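Local coordinates for protein pyruvate kinase 1 (Trypanosoma brucei brucei, PDB 4KCT) that catalyses the last step of glycolysis, phosphate transfer from phosphoenolpyruvate to ADP giving pyruvate and ATP, and has an intrinsic oxaloacetate decarboxylase activity, at residues Asn66-Ala71 / Leu77-Ala82; Asn319-Gly324 / Val352-Ala357. One frame throughout, in Å; residues are numbered along the deposited sequence.

Interaction 1. Residues Asn66-Ala71 / Leu77-Ala82; sequences NNVRAA and LHIGIA
V68 and I81 meet inside the beta-alpha-beta unit of strand 46-52, helix 58-75 and strand 80-84, one of the repeating steps of the TIM barrel. The contact sits between the barrel wall and the helix laid against its outside, and no hydrogen bond crosses it. Its tight part is wholly hydrocarbon. The CG1 methyl of V68 lies 3.9 Å from CG1 of I81 and equally close to that residue's CD1, while the two side chains run past each other in opposite directions. With chi1 at 165°, CG1 of V68 stands anti to the backbone N, which sets it beside I79 and I81, and the same methyl also touches CG2 of I79, 4.0 Å off. I79 joins in with this one branch alone, its CG1-CD1 arm taking no part in the contact. Around these methyls, L38 of helix 35-44 and A49 of strand 46-52 pack on V68, and M51 packs on I81, so the cluster is buried. On the strand's backbone, I81 N is bonded to the carboxylate of D207, and G80 and A82 pair with strand 46-52.

The looser side belongs to R69, which is partly exposed and meets the strand through one near pair of atoms, against the several methyl contacts of buried V68 and I81. From CG to NE its chain is extended, crossing I81 at about a right angle, and the guanidinium bonds through NH2 with the carbonyl O of Q204. Where it passes the strand, R69 NE stands 3.8 Å from the CD1 methyl of I81.

Interaction 2. Residues Asn319-Gly324 / Val352-Ala357; sequences NAVLNG and VEAQSA
Starting at CB, V321 is already against the neighbouring helix: this atom is 3.7 Å from the CB methyl of A354. One bond further, CG1 swings anti to the backbone N (chi1 167°), coming within 3.6 Å of the same methyl and 4.0 Å from the backbone N of Q355. The small alanine lets helix 311-323 and helix 340-356 lie 8.7 Å apart between local axes, crossing at -38° with their N-to-C directions roughly aligned. L322 flanks the pair, its CD2 methyl reaching the carbonyl O of A354 at 3.6 Å. That oxygen is hydrogen-bonded to the T358 hydroxyl, and M280 of the second subunit packs on L322, which places this edge of the contact at a subunit interface. After helix 311-323, G324 takes a positive phi and its N bonds back to A320 O and, weakly, to V321 O, a Schellman motif. On the partner helix, S356 OG and S356 N approach V352 O from opposite faces of its carbonyl plane, the hydroxyl at 2.8 Å. Q355 sends its amide to the backbone of H19 and A21. The contact is thus van der Waals packing, and nearby polar groups such as the Q355 amide and A354 O bond to residues outside the two segments.

Interactions 1 and 2 do not touch: their centres are 27 Å apart and their nearest atoms about 16 Å. Interaction 1 fastens a helix to the third barrel strand, whereas interaction 2 packs the helix leading into the eighth strand, 327-330, against one that follows it. They therefore belong to well-separated parts of the barrel's outer layer, and both rely on a valine methyl. The active site lies with neither. The side chain of I81 is about 14 Å from the bound potassium ion, yet strand 80-84 carries the potassium ligand D84 at its far end; strand 327-330 likewise carries M329 of the pyruvate pocket.

Interaction 1. Residues Asn66-Ala71 / Leu77-Ala82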
# COMPACT_ATOMS: atom_id res chain seq x y z
N ASN A 66 12.77 -50.43 -6.06
CA ASN A 66 14.15 -50.91 -6.01
C ASN A 66 15.05 -50.14 -6.95
O ASN A 66 16.22 -49.83 -6.61
CB ASN A 66 14.22 -52.42 -6.33
CG ASN A 66 13.54 -53.27 -5.27
OD1 ASN A 66 13.21 -52.79 -4.19
ND2 ASN A 66 13.24 -54.51 -5.62
N ASN A 67 14.56 -49.89 -8.15
CA ASN A 67 15.36 -49.20 -9.15
C ASN A 67 15.61 -47.74 -8.79
O ASN A 67 16.70 -47.21 -9.05
CB ASN A 67 14.73 -49.33 -10.56
CG ASN A 67 14.86 -50.74 -11.13
OD1 ASN A 67 15.39 -51.60 -10.47
ND2 ASN A 67 14.31 -50.98 -12.31
N VAL A 68 14.61 -47.08 -8.19
CA VAL A 68 14.75 -45.67 -7.78
C VAL A 68 15.83 -45.58 -6.70
O VAL A 68 16.76 -44.78 -6.81
CB VAL A 68 13.43 -45.08 -7.21
CG1 VAL A 68 13.71 -43.78 -6.45
CG2 VAL A 68 12.42 -44.83 -8.33
N ARG A 69 15.79 -46.51 -5.74
CA ARG A 69 16.80 -46.51 -4.68
C ARG A 69 18.22 -46.83 -5.18
O ARG A 69 19.18 -46.16 -4.79
CB ARG A 69 16.38 -47.44 -3.55
CG ARG A 69 15.22 -46.87 -2.76
CD ARG A 69 14.56 -47.89 -1.86
NE ARG A 69 13.52 -47.24 -1.09
CZ ARG A 69 12.62 -47.89 -0.36
NH1 ARG A 69 12.62 -49.22 -0.34
NH2 ARG A 69 11.67 -47.21 0.28
N ALA A 70 18.33 -47.77 -6.10
CA ALA A 70 19.64 -48.07 -6.71
C ALA A 70 20.19 -46.88 -7.54
O ALA A 70 21.36 -46.54 -7.45
CB ALA A 70 19.54 -49.31 -7.57
N ALA A 71 19.32 -46.26 -8.33
CA ALA A 71 19.72 -45.10 -9.11
C ALA A 71 20.14 -43.94 -8.19
O ALA A 71 21.18 -43.29 -8.39
CB ALA A 71 18.58 -44.67 -10.04
N LEU A 77 22.03 -39.21 -4.28
CA LEU A 77 20.88 -38.31 -4.14
C LEU A 77 19.84 -38.87 -3.16
O LEU A 77 19.70 -40.08 -3.02
CB LEU A 77 20.22 -38.09 -5.49
CG LEU A 77 21.13 -37.49 -6.56
CD1 LEU A 77 20.38 -37.37 -7.89
CD2 LEU A 77 21.64 -36.12 -6.11
N HIS A 78 19.03 -37.98 -2.61
CA HIS A 78 17.88 -38.36 -1.82
C HIS A 78 16.67 -38.09 -2.65
O HIS A 78 16.39 -36.93 -2.98
CB HIS A 78 17.82 -37.47 -0.58
CG HIS A 78 19.01 -37.62 0.32
ND1 HIS A 78 19.28 -38.77 0.97
CD2 HIS A 78 20.02 -36.72 0.66
CE1 HIS A 78 20.42 -38.63 1.67
NE2 HIS A 78 20.85 -37.36 1.52
N ILE A 79 15.98 -39.14 -3.09
CA ILE A 79 14.82 -38.98 -3.98
C ILE A 79 13.55 -39.49 -3.27
O ILE A 79 13.55 -40.58 -2.73
CB ILE A 79 15.03 -39.76 -5.29
CG1 ILE A 79 16.29 -39.23 -6.02
CG2 ILE A 79 13.76 -39.76 -6.16
CD1 ILE A 79 16.20 -37.78 -6.47
N GLY A 80 12.51 -38.64 -3.22
CA GLY A 80 11.26 -39.02 -2.60
C GLY A 80 10.57 -40.10 -3.44
O GLY A 80 10.63 -40.07 -4.67
N ILE A 81 9.85 -41.00 -2.77
CA ILE A 81 9.02 -41.97 -3.47
C ILE A 81 7.55 -41.80 -3.03
O ILE A 81 7.25 -41.80 -1.83
CB ILE A 81 9.50 -43.42 -3.22
CG1 ILE A 81 10.87 -43.66 -3.85
CG2 ILE A 81 8.49 -44.42 -3.80
CD1 ILE A 81 11.52 -45.00 -3.46
N ALA A 82 6.68 -41.52 -4.00
CA ALA A 82 5.27 -41.26 -3.72
C ALA A 82 4.40 -42.39 -4.24
O ALA A 82 4.56 -42.82 -5.37
CB ALA A 82 4.82 -39.92 -4.34

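Interaction 2. Residues Asn319-Gly324 / Val352-Ala357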
# COMPACT_ATOMS: atom_id res chain seq x y z
N ASN A 319 3.29 -20.35 -15.25
CA ASN A 319 2.23 -19.79 -14.41
C ASN A 319 1.91 -20.55 -13.14
O ASN A 319 1.56 -19.93 -12.11
CB ASN A 319 0.96 -19.53 -15.24
CG ASN A 319 1.06 -18.24 -16.04
OD1 ASN A 319 1.38 -17.19 -15.48
ND2 ASN A 319 1.01 -18.36 -17.37
N ALA A 320 2.09 -21.88 -13.16
CA ALA A 320 1.98 -22.67 -11.92
C ALA A 320 3.06 -22.24 -10.92
O ALA A 320 2.78 -22.03 -9.73
CB ALA A 320 2.09 -24.19 -12.22
N VAL A 321 4.26 -21.98 -11.42
CA VAL A 321 5.33 -21.48 -10.54
C VAL A 321 5.03 -20.05 -10.02
O VAL A 321 5.08 -19.79 -8.80
CB VAL A 321 6.66 -21.48 -11.29
CG1 VAL A 321 7.70 -20.68 -10.50
CG2 VAL A 321 7.12 -22.92 -11.54
N LEU A 322 4.60 -19.17 -10.92
CA LEU A 322 4.21 -17.80 -10.52
C LEU A 322 3.01 -17.80 -9.58
O LEU A 322 2.91 -16.93 -8.70
CB LEU A 322 3.89 -16.95 -11.76
CG LEU A 322 5.08 -16.66 -12.71
CD1 LEU A 322 4.64 -15.96 -14.00
CD2 LEU A 322 6.14 -15.84 -12.00
N ASN A 323 2.08 -18.73 -9.79
CA ASN A 323 0.94 -18.87 -8.86
C ASN A 323 1.43 -19.14 -7.42
O ASN A 323 0.65 -18.98 -6.48
CB ASN A 323 0.03 -20.04 -9.25
CG ASN A 323 -0.87 -19.75 -10.45
OD1 ASN A 323 -1.45 -20.69 -11.01
ND2 ASN A 323 -1.03 -18.47 -10.83
N GLY A 324 2.55 -19.86 -7.29
CA GLY A 324 3.10 -20.18 -5.96
C GLY A 324 3.27 -21.66 -5.67
O GLY A 324 3.51 -22.05 -4.53
N VAL A 352 12.90 -22.34 -13.80
CA VAL A 352 13.95 -21.33 -13.55
C VAL A 352 13.64 -19.94 -14.12
O VAL A 352 13.88 -18.92 -13.45
CB VAL A 352 15.34 -21.83 -13.98
CG1 VAL A 352 16.33 -20.66 -14.05
CG2 VAL A 352 15.84 -22.90 -13.01
N GLU A 353 13.11 -19.89 -15.36
CA GLU A 353 12.72 -18.61 -15.94
C GLU A 353 11.62 -17.94 -15.09
O GLU A 353 11.67 -16.74 -14.84
CB GLU A 353 12.21 -18.76 -17.39
CG GLU A 353 13.29 -19.06 -18.40
CD GLU A 353 14.19 -17.87 -18.69
OE1 GLU A 353 15.26 -18.09 -19.29
OE2 GLU A 353 13.77 -16.72 -18.43
N ALA A 354 10.59 -18.72 -14.74
CA ALA A 354 9.47 -18.20 -13.93
C ALA A 354 9.96 -17.69 -12.56
O ALA A 354 9.65 -16.59 -12.16
CB ALA A 354 8.42 -19.28 -13.72
N GLN A 355 10.77 -18.50 -11.89
CA GLN A 355 11.47 -18.09 -10.66
C GLN A 355 12.24 -16.78 -10.81
O GLN A 355 12.07 -15.85 -10.01
CB GLN A 355 12.43 -19.22 -10.24
CG GLN A 355 13.40 -18.89 -9.10
CD GLN A 355 14.37 -20.02 -8.85
OE1 GLN A 355 14.14 -21.16 -9.28
NE2 GLN A 355 15.46 -19.72 -8.15
N SER A 356 12.98 -16.64 -11.92
CA SER A 356 13.80 -15.44 -12.14
C SER A 356 12.93 -14.21 -12.42
O SER A 356 13.38 -13.08 -12.27
CB SER A 356 14.78 -15.66 -13.32
OG SER A 356 15.61 -16.80 -13.09
N ALA A 357 11.74 -14.44 -12.93
CA ALA A 357 10.78 -13.36 -13.21
C ALA A 357 9.91 -12.97 -12.00
O ALA A 357 9.09 -12.05 -12.08
CB ALA A 357 9.90 -13.73 -14.40